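Local coordinates for protein glutathione synthetase-like effector 30 (Gpa-GSS30-apo) (Globodera pallida, PDB 5OET) that is a glutathione synthetase-like effector of a plant-parasitic nematode, with an ATP-grasp-type fold and probable descent from an enzyme that joins glycine to gamma-glutamylcysteine using ATP, at residues 450-458 / 467-475; 497-505 / 516-524. All coordinates share one frame; numbering follows the deposited sequence.

Interactions 1 and 2 show how consecutive strand pairings build one continuous sheet. Their centres lie about 8 Å apart, and they come in series along the chain: strand 454-459 pairs with 469-484, which pairs with 490-504, which pairs with 517-524, each antiparallel to the one before. The middle pairing joins the two contacts directly, through probable hydrogen bonds between Thr-472 N and Lys-503 O (3.0 Å) and between Lys-501 N and Glu-474 O (2.9 Å). A polar link adds to it, since Ser-94 OG bonds both Asn-456 ND2 of interaction 1 and Asp-520 OD2 of interaction 2. The C-terminal strand is thus built into the large mixed sheet.

Interaction 1 of 2, residues 450-458 / 467-475; sequences RPMVIKNHF and LNLDATPEL
Leu-467 meets His-457 at the rim of the imidazole, its CA lying in the ring plane beside ND1. The following backbone N-H, that of Asn-468, donates to His-457 ND1 over 3.0 Å from 26° out of the ring plane, making this nitrogen an acceptor. The two side chains lie side by side, the Asn-468 amide turned steeply against the ring, with ND2 bonded to Gln-42. Here the chain turns a corner, and the regular ladder starts at Leu-469, which exchanges two backbone bonds with Asn-456. Its CD1 sits over one face of the Phe-458 ring, 3.4 Å from Phe-458 CD2. Asp-470 and Lys-455 lie side by side on the face opposite Leu-469 and Asn-456. The lysine chain kinks at its last three torsions, bringing NZ to 2.9 Å from Asp-470 OD1 in a salt bridge on the syn side, 22° out of the carboxylate plane. Ala-471 pairs with Ile-454 through two nearly straight bonds, Ala-471 N to Ile-454 O 2.6 Å and Ile-454 N to Ala-471 O 2.7 Å, while its CB touches Phe-458 CZ at 3.7 Å. The methyl CG2 of Thr-472 fits against Val-453 CG2 (3.8 Å) and the Pro-451 ring. Pro-473 adds apolar contact: the Met-452 side chain crosses it at about a right angle, its bend at chi3 (69°) bringing CE against Pro-473 CG, and Ile-454 CG1 approaches Pro-473 CD. Joined by a short link, the two strands make a beta hairpin whose second arm bends at Asn-468 before running on into the large mixed sheet of this eukaryotic glutathione synthetase fold.

Interaction 2 of 2, residues 497-505 / 516-524; sequences GHMMKSKLA and FSVYDSPYL
Ser-502 and Val-518 form the hydrogen-bonded pair at the centre of this antiparallel ladder, where strand segments 497-504 and 517-520 approach to 4.4 Å between axes and run at 147° to each other. Ser-502 N donates to Val-518 O over 3.0 Å in the carbonyl plane, whereas the return bond from Val-518 N to Ser-502 O is bent and weak. Further along, Asp-520 N reaches Met-500 O at 3.0 Å from well above the carbonyl plane, as the second strand begins to swing off toward Pro-522.

On one side of the ladder Lys-501 lies alongside Tyr-519. Its chain folds at chi2 (-99°) and chi3, laying CD over one face of the phenol ring and NZ 4.4 Å from the Tyr-519 ring centroid in a cation-pi contact. The same NZ donates to Ser-517 OG at 2.8 Å, so the hydroxyl helps to hold the ammonium over the ring. Met-499 CE reaches Tyr-519 obliquely, and Phe-200 meets the tyrosine with its ring nearly parallel.

On the other side Ser-502 OG donates to the anti lone pair of Asp-520 OD2 (2.6 Å). With CG anti to the backbone N (chi1 -157°), the carboxylate reaches along the sheet to this hydroxyl, while Asp-520 OD1 accepts the N-H of Ser-521. Beside it Met-500 extends in the same direction and ends with CE 3.6 Å from Pro-522 CB. Near that proline's CG lies His-498 CD2.

Two sorts of charge are thus handled differently: the partly exposed lysine meets a hydroxyl and an aromatic face, whereas the buried carboxylate takes bonds from the hydroxyls of Ser-502 and Ser-94 and the backbone N-H of Ser-521, which is consistent with a negative charge kept inside the fold.

Interaction 1 of 2, residues 450-458 / 467-475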
loop_
_atom_site.group_PDB
_atom_site.type_symbol
_atom_site.label_atom_id
_atom_site.label_comp_id
_atom_site.label_asym_id
_atom_site.label_seq_id
_atom_site.Cartn_x
_atom_site.Cartn_y
_atom_site.Cartn_z
ATOM N N ARG A 450 -2.011 33.400 -16.586
ATOM C CA ARG A 450 -1.304 33.881 -15.403
ATOM C C ARG A 450 -1.720 32.976 -14.246
ATOM O O ARG A 450 -2.811 33.127 -13.711
ATOM C CB ARG A 450 -1.618 35.371 -15.141
ATOM C CG ARG A 450 -1.612 36.254 -16.414
ATOM C CD ARG A 450 -1.001 37.657 -16.279
ATOM N NE ARG A 450 -1.413 38.415 -15.085
ATOM C CZ ARG A 450 -0.741 38.498 -13.928
ATOM N NH1 ARG A 450 0.406 37.838 -13.735
ATOM N NH2 ARG A 450 -1.231 39.242 -12.928
ATOM N N PRO A 451 -0.871 32.007 -13.870
ATOM C CA PRO A 451 -1.375 30.936 -13.009
ATOM C C PRO A 451 -1.296 31.242 -11.506
ATOM O O PRO A 451 -0.383 31.940 -11.065
ATOM C CB PRO A 451 -0.462 29.762 -13.378
ATOM C CG PRO A 451 0.841 30.405 -13.768
ATOM C CD PRO A 451 0.581 31.859 -14.088
ATOM N N MET A 452 -2.250 30.698 -10.747
ATOM C CA MET A 452 -2.345 30.857 -9.292
ATOM C C MET A 452 -1.150 30.192 -8.622
ATOM O O MET A 452 -0.859 29.028 -8.868
ATOM C CB MET A 452 -3.645 30.227 -8.787
ATOM C CG MET A 452 -3.925 30.381 -7.296
ATOM S SD MET A 452 -5.209 29.301 -6.677
ATOM C CE MET A 452 -4.380 27.722 -6.826
ATOM N N VAL A 453 -0.466 30.943 -7.773
ATOM C CA VAL A 453 0.709 30.481 -7.069
ATOM C C VAL A 453 0.320 30.333 -5.605
ATOM O O VAL A 453 -0.227 31.243 -4.993
ATOM C CB VAL A 453 1.880 31.476 -7.235
ATOM C CG1 VAL A 453 3.041 31.124 -6.318
ATOM C CG2 VAL A 453 2.341 31.494 -8.683
ATOM N N ILE A 454 0.597 29.165 -5.049
ATOM C CA ILE A 454 0.346 28.897 -3.637
ATOM C C ILE A 454 1.631 28.344 -3.018
ATOM O O ILE A 454 2.590 28.041 -3.727
ATOM C CB ILE A 454 -0.883 27.966 -3.427
ATOM C CG1 ILE A 454 -0.685 26.584 -4.061
ATOM C CG2 ILE A 454 -2.147 28.614 -3.980
ATOM C CD1 ILE A 454 -0.005 25.562 -3.171
ATOM N N LYS A 455 1.638 28.243 -1.694
ATOM C CA LYS A 455 2.769 27.738 -0.916
ATOM C C LYS A 455 2.437 26.337 -0.387
ATOM O O LYS A 455 1.317 26.082 0.069
ATOM C CB LYS A 455 3.065 28.677 0.259
ATOM C CG LYS A 455 3.588 30.070 -0.109
ATOM C CD LYS A 455 5.115 30.178 -0.001
ATOM C CE LYS A 455 5.585 31.588 0.405
ATOM N NZ LYS A 455 5.925 32.481 -0.743
ATOM N N ASN A 456 3.410 25.433 -0.452
ATOM C CA ASN A 456 3.262 24.085 0.068
ATOM C C ASN A 456 4.649 23.498 0.307
ATOM O O ASN A 456 5.677 24.141 -0.013
ATOM C CB ASN A 456 2.470 23.224 -0.924
ATOM C CG ASN A 456 1.565 22.206 -0.234
ATOM O OD1 ASN A 456 1.965 21.586 0.752
ATOM N ND2 ASN A 456 0.354 22.037 -0.737
ATOM N N HIS A 457 4.689 22.301 0.879
ATOM C CA HIS A 457 5.940 21.590 1.099
ATOM C C HIS A 457 5.989 20.337 0.228
ATOM O O HIS A 457 4.997 19.638 0.087
ATOM C CB HIS A 457 6.065 21.207 2.574
ATOM C CG HIS A 457 5.634 22.291 3.504
ATOM N ND1 HIS A 457 6.386 23.418 3.721
ATOM C CD2 HIS A 457 4.515 22.429 4.251
ATOM C CE1 HIS A 457 5.744 24.211 4.561
ATOM N NE2 HIS A 457 4.598 23.641 4.887
ATOM N N PHE A 458 7.155 20.038 -0.329
ATOM C CA PHE A 458 7.326 18.939 -1.291
ATOM C C PHE A 458 8.183 17.804 -0.714
ATOM O O PHE A 458 9.306 18.033 -0.298
ATOM C CB PHE A 458 8.013 19.492 -2.541
ATOM C CG PHE A 458 7.102 20.211 -3.500
ATOM C CD1 PHE A 458 5.796 20.585 -3.169
ATOM C CD2 PHE A 458 7.593 20.538 -4.781
ATOM C CE1 PHE A 458 4.998 21.237 -4.110
ATOM C CE2 PHE A 458 6.792 21.188 -5.714
ATOM C CZ PHE A 458 5.491 21.540 -5.375
ATOM N N LEU A 467 10.618 22.989 2.014
ATOM C CA LEU A 467 9.585 23.688 2.774
ATOM C C LEU A 467 9.294 25.084 2.217
ATOM O O LEU A 467 10.192 25.813 1.808
ATOM C CB LEU A 467 10.015 23.813 4.240
ATOM C CG LEU A 467 10.530 22.588 5.003
ATOM C CD1 LEU A 467 10.990 22.998 6.397
ATOM C CD2 LEU A 467 9.495 21.478 5.082
ATOM N N ASN A 468 8.023 25.437 2.196
ATOM C CA ASN A 468 7.550 26.764 1.804
ATOM C C ASN A 468 7.904 27.151 0.354
ATOM O O ASN A 468 8.283 28.262 0.092
ATOM C CB ASN A 468 8.014 27.828 2.807
ATOM C CG ASN A 468 7.501 27.574 4.206
ATOM O OD1 ASN A 468 8.282 27.330 5.128
ATOM N ND2 ASN A 468 6.181 27.634 4.376
ATOM N N LEU A 469 7.772 26.212 -0.572
ATOM C CA LEU A 469 7.915 26.505 -1.994
ATOM C C LEU A 469 6.692 27.228 -2.525
ATOM O O LEU A 469 5.574 26.931 -2.102
ATOM C CB LEU A 469 8.029 25.210 -2.793
ATOM C CG LEU A 469 9.381 24.533 -2.746
ATOM C CD1 LEU A 469 9.232 23.099 -3.223
ATOM C CD2 LEU A 469 10.403 25.319 -3.569
ATOM N N ASP A 470 6.904 28.134 -3.478
ATOM C CA ASP A 470 5.828 28.558 -4.376
ATOM C C ASP A 470 5.531 27.426 -5.339
ATOM O O ASP A 470 6.447 26.884 -5.931
ATOM C CB ASP A 470 6.244 29.789 -5.178
ATOM C CG ASP A 470 6.502 31.000 -4.302
ATOM O OD1 ASP A 470 6.569 30.836 -3.055
ATOM O OD2 ASP A 470 6.644 32.108 -4.881
ATOM N N ALA A 471 4.260 27.076 -5.497
ATOM C CA ALA A 471 3.835 26.094 -6.504
ATOM C C ALA A 471 2.538 26.491 -7.180
ATOM O O ALA A 471 1.750 27.228 -6.611
ATOM C CB ALA A 471 3.675 24.732 -5.862
ATOM N N THR A 472 2.325 25.972 -8.386
ATOM C CA THR A 472 1.091 26.182 -9.142
ATOM C C THR A 472 0.408 24.826 -9.254
ATOM O O THR A 472 0.975 23.921 -9.855
ATOM C CB THR A 472 1.339 26.749 -10.570
ATOM O OG1 THR A 472 2.386 26.015 -11.216
ATOM C CG2 THR A 472 1.738 28.196 -10.528
ATOM N N PRO A 473 -0.796 24.675 -8.660
ATOM C CA PRO A 473 -1.548 23.443 -8.816
ATOM C C PRO A 473 -2.271 23.338 -10.175
ATOM O O PRO A 473 -2.510 24.345 -10.839
ATOM C CB PRO A 473 -2.544 23.488 -7.661
ATOM C CG PRO A 473 -2.767 24.921 -7.409
ATOM C CD PRO A 473 -1.535 25.662 -7.850
ATOM N N GLU A 474 -2.585 22.103 -10.558
ATOM C CA GLU A 474 -3.246 21.778 -11.810
ATOM C C GLU A 474 -4.284 20.719 -11.462
ATOM O O GLU A 474 -3.942 19.658 -10.981
ATOM C CB GLU A 474 -2.240 21.237 -12.827
ATOM C CG GLU A 474 -2.769 21.072 -14.252
ATOM C CD GLU A 474 -2.000 20.028 -15.086
ATOM O OE1 GLU A 474 -2.064 18.800 -14.771
ATOM O OE2 GLU A 474 -1.352 20.425 -16.083
ATOM N N LEU A 475 -5.552 21.034 -11.710
ATOM C CA LEU A 475 -6.697 20.179 -11.370
ATOM C C LEU A 475 -7.074 19.266 -12.524
ATOM O O LEU A 475 -7.351 19.743 -13.599
ATOM C CB LEU A 475 -7.893 21.072 -11.062
ATOM C CG LEU A 475 -9.223 20.451 -10.674
ATOM C CD1 LEU A 475 -9.144 19.783 -9.307
ATOM C CD2 LEU A 475 -10.281 21.544 -10.699
#

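Interaction 2 of 2, residues 497-505 / 516-524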
loop_
_atom_site.group_PDB
_atom_site.type_symbol
_atom_site.label_atom_id
_atom_site.label_comp_id
_atom_site.label_asym_id
_atom_site.label_seq_id
_atom_site.Cartn_x
_atom_site.Cartn_y
_atom_site.Cartn_z
ATOM N N GLY A 497 -14.334 11.907 -10.941
ATOM C CA GLY A 497 -13.184 11.859 -10.050
ATOM C C GLY A 497 -12.334 13.101 -10.217
ATOM O O GLY A 497 -12.571 13.898 -11.131
ATOM N N HIS A 498 -11.337 13.262 -9.355
ATOM C CA HIS A 498 -10.481 14.453 -9.412
ATOM C C HIS A 498 -9.156 14.258 -8.701
ATOM O O HIS A 498 -9.087 13.612 -7.659
ATOM C CB HIS A 498 -11.216 15.660 -8.813
ATOM C CG HIS A 498 -11.532 15.496 -7.366
ATOM N ND1 HIS A 498 -12.678 14.877 -6.906
ATOM C CD2 HIS A 498 -10.816 15.827 -6.268
ATOM C CE1 HIS A 498 -12.661 14.856 -5.582
ATOM N NE2 HIS A 498 -11.548 15.436 -5.169
ATOM N N MET A 499 -8.126 14.867 -9.265
ATOM C CA MET A 499 -6.770 14.807 -8.741
ATOM C C MET A 499 -6.125 16.166 -8.922
ATOM O O MET A 499 -6.711 17.058 -9.540
ATOM C CB MET A 499 -5.979 13.779 -9.530
ATOM C CG MET A 499 -5.832 14.168 -11.001
ATOM S SD MET A 499 -4.455 13.332 -11.754
ATOM C CE MET A 499 -3.115 14.171 -10.959
ATOM N N MET A 500 -4.900 16.303 -8.444
ATOM C CA MET A 500 -4.180 17.563 -8.585
ATOM C C MET A 500 -2.700 17.291 -8.690
ATOM O O MET A 500 -2.210 16.298 -8.179
ATOM C CB MET A 500 -4.501 18.458 -7.401
ATOM C CG MET A 500 -4.000 19.881 -7.480
ATOM S SD MET A 500 -4.883 20.955 -6.310
ATOM C CE MET A 500 -6.330 21.277 -7.286
ATOM N N LYS A 501 -2.005 18.158 -9.398
ATOM C CA LYS A 501 -0.558 18.072 -9.522
ATOM C C LYS A 501 -0.013 19.473 -9.385
ATOM O O LYS A 501 -0.524 20.372 -10.007
ATOM C CB LYS A 501 -0.154 17.464 -10.875
ATOM C CG LYS A 501 -0.326 15.959 -10.980
ATOM C CD LYS A 501 0.966 15.161 -10.769
ATOM C CE LYS A 501 1.743 14.935 -12.066
ATOM N NZ LYS A 501 2.964 14.106 -11.852
ATOM N N SER A 502 0.997 19.644 -8.539
ATOM C CA SER A 502 1.665 20.926 -8.343
ATOM C C SER A 502 3.068 20.855 -8.898
ATOM O O SER A 502 3.738 19.843 -8.737
ATOM C CB SER A 502 1.737 21.266 -6.871
ATOM O OG SER A 502 0.445 21.493 -6.366
ATOM N N LYS A 503 3.490 21.933 -9.559
ATOM C CA LYS A 503 4.863 22.093 -10.022
ATOM C C LYS A 503 5.427 23.334 -9.385
ATOM O O LYS A 503 4.654 24.147 -8.909
ATOM C CB LYS A 503 4.938 22.184 -11.551
ATOM C CG LYS A 503 4.193 23.344 -12.186
ATOM C CD LYS A 503 4.806 23.700 -13.545
ATOM C CE LYS A 503 3.971 24.685 -14.339
ATOM N NZ LYS A 503 2.553 24.230 -14.477
ATOM N N LEU A 504 6.754 23.467 -9.348
ATOM C CA LEU A 504 7.398 24.728 -8.980
ATOM C C LEU A 504 6.993 25.873 -9.894
ATOM O O LEU A 504 6.841 25.681 -11.101
ATOM C CB LEU A 504 8.909 24.628 -9.102
ATOM C CG LEU A 504 9.698 23.773 -8.131
ATOM C CD1 LEU A 504 11.178 24.038 -8.390
ATOM C CD2 LEU A 504 9.328 24.065 -6.682
ATOM N N ALA A 505 6.836 27.052 -9.301
ATOM C CA ALA A 505 6.766 28.303 -10.034
ATOM C C ALA A 505 8.173 28.923 -10.103
ATOM O O ALA A 505 8.542 29.568 -11.088
ATOM C CB ALA A 505 5.794 29.235 -9.342
ATOM N N PHE A 516 9.607 19.277 -13.099
ATOM C CA PHE A 516 9.359 18.277 -12.072
ATOM C C PHE A 516 8.128 18.655 -11.241
ATOM O O PHE A 516 8.020 19.800 -10.735
ATOM C CB PHE A 516 10.581 18.100 -11.151
ATOM C CG PHE A 516 10.261 17.364 -9.873
ATOM C CD1 PHE A 516 9.753 18.050 -8.763
ATOM C CD2 PHE A 516 10.428 15.977 -9.784
ATOM C CE1 PHE A 516 9.419 17.367 -7.599
ATOM C CE2 PHE A 516 10.109 15.295 -8.614
ATOM C CZ PHE A 516 9.599 15.989 -7.528
ATOM N N SER A 517 7.242 17.674 -11.057
ATOM C CA SER A 517 5.948 17.911 -10.447
ATOM C C SER A 517 5.659 16.899 -9.335
ATOM O O SER A 517 6.455 15.997 -9.087
ATOM C CB SER A 517 4.862 17.856 -11.506
ATOM O OG SER A 517 4.385 16.538 -11.644
ATOM N N VAL A 518 4.508 17.054 -8.689
ATOM C CA VAL A 518 4.236 16.419 -7.415
ATOM C C VAL A 518 2.731 16.138 -7.310
ATOM O O VAL A 518 1.924 16.921 -7.749
ATOM C CB VAL A 518 4.775 17.347 -6.291
ATOM C CG1 VAL A 518 3.821 17.510 -5.115
ATOM C CG2 VAL A 518 6.122 16.867 -5.810
ATOM N N TYR A 519 2.346 15.018 -6.730
ATOM C CA TYR A 519 0.932 14.739 -6.568
ATOM C C TYR A 519 0.422 15.559 -5.431
ATOM O O TYR A 519 1.109 15.778 -4.460
ATOM C CB TYR A 519 0.677 13.265 -6.302
ATOM C CG TYR A 519 0.906 12.457 -7.523
ATOM C CD1 TYR A 519 -0.110 12.279 -8.480
ATOM C CD2 TYR A 519 2.163 11.892 -7.766
ATOM C CE1 TYR A 519 0.123 11.541 -9.633
ATOM C CE2 TYR A 519 2.408 11.160 -8.910
ATOM C CZ TYR A 519 1.387 10.997 -9.837
ATOM O OH TYR A 519 1.690 10.280 -10.941
ATOM N N ASP A 520 -0.810 15.991 -5.551
ATOM C CA ASP A 520 -1.379 16.911 -4.604
ATOM C C ASP A 520 -2.863 16.584 -4.506
ATOM O O ASP A 520 -3.337 15.702 -5.195
ATOM C CB ASP A 520 -1.140 18.336 -5.118
ATOM C CG ASP A 520 -1.181 19.379 -4.021
ATOM O OD1 ASP A 520 -1.862 19.145 -2.990
ATOM O OD2 ASP A 520 -0.531 20.445 -4.182
ATOM N N SER A 521 -3.584 17.263 -3.639
ATOM C CA SER A 521 -5.040 17.197 -3.656
ATOM C C SER A 521 -5.628 18.545 -3.180
ATOM O O SER A 521 -5.001 19.257 -2.407
ATOM C CB SER A 521 -5.539 16.012 -2.813
ATOM O OG SER A 521 -5.455 16.296 -1.437
ATOM N N PRO A 522 -6.823 18.904 -3.665
ATOM C CA PRO A 522 -7.303 20.244 -3.410
ATOM C C PRO A 522 -7.875 20.382 -2.011
ATOM O O PRO A 522 -8.468 19.428 -1.497
ATOM C CB PRO A 522 -8.403 20.414 -4.454
ATOM C CG PRO A 522 -8.966 19.048 -4.575
ATOM C CD PRO A 522 -7.819 18.102 -4.384
ATOM N N TYR A 523 -7.645 21.544 -1.396
ATOM C CA TYR A 523 -8.377 21.969 -0.211
ATOM C C TYR A 523 -9.249 23.156 -0.637
ATOM O O TYR A 523 -8.737 24.213 -0.994
ATOM C CB TYR A 523 -7.427 22.358 0.928
ATOM C CG TYR A 523 -8.115 22.513 2.266
ATOM C CD1 TYR A 523 -8.715 23.723 2.634
ATOM C CD2 TYR A 523 -8.169 21.449 3.171
ATOM C CE1 TYR A 523 -9.332 23.872 3.870
ATOM C CE2 TYR A 523 -8.800 21.585 4.400
ATOM C CZ TYR A 523 -9.383 22.794 4.747
ATOM O OH TYR A 523 -9.998 22.926 5.975
ATOM N N LEU A 524 -10.565 22.966 -0.603
ATOM C CA LEU A 524 -11.493 23.939 -1.162
ATOM C C LEU A 524 -11.734 25.111 -0.245
ATOM O O LEU A 524 -12.620 25.120 0.600
ATOM C CB LEU A 524 -12.806 23.297 -1.587
ATOM C CG LEU A 524 -12.609 22.233 -2.669
ATOM C CD1 LEU A 524 -13.984 21.673 -2.993
ATOM C CD2 LEU A 524 -11.887 22.746 -3.913
#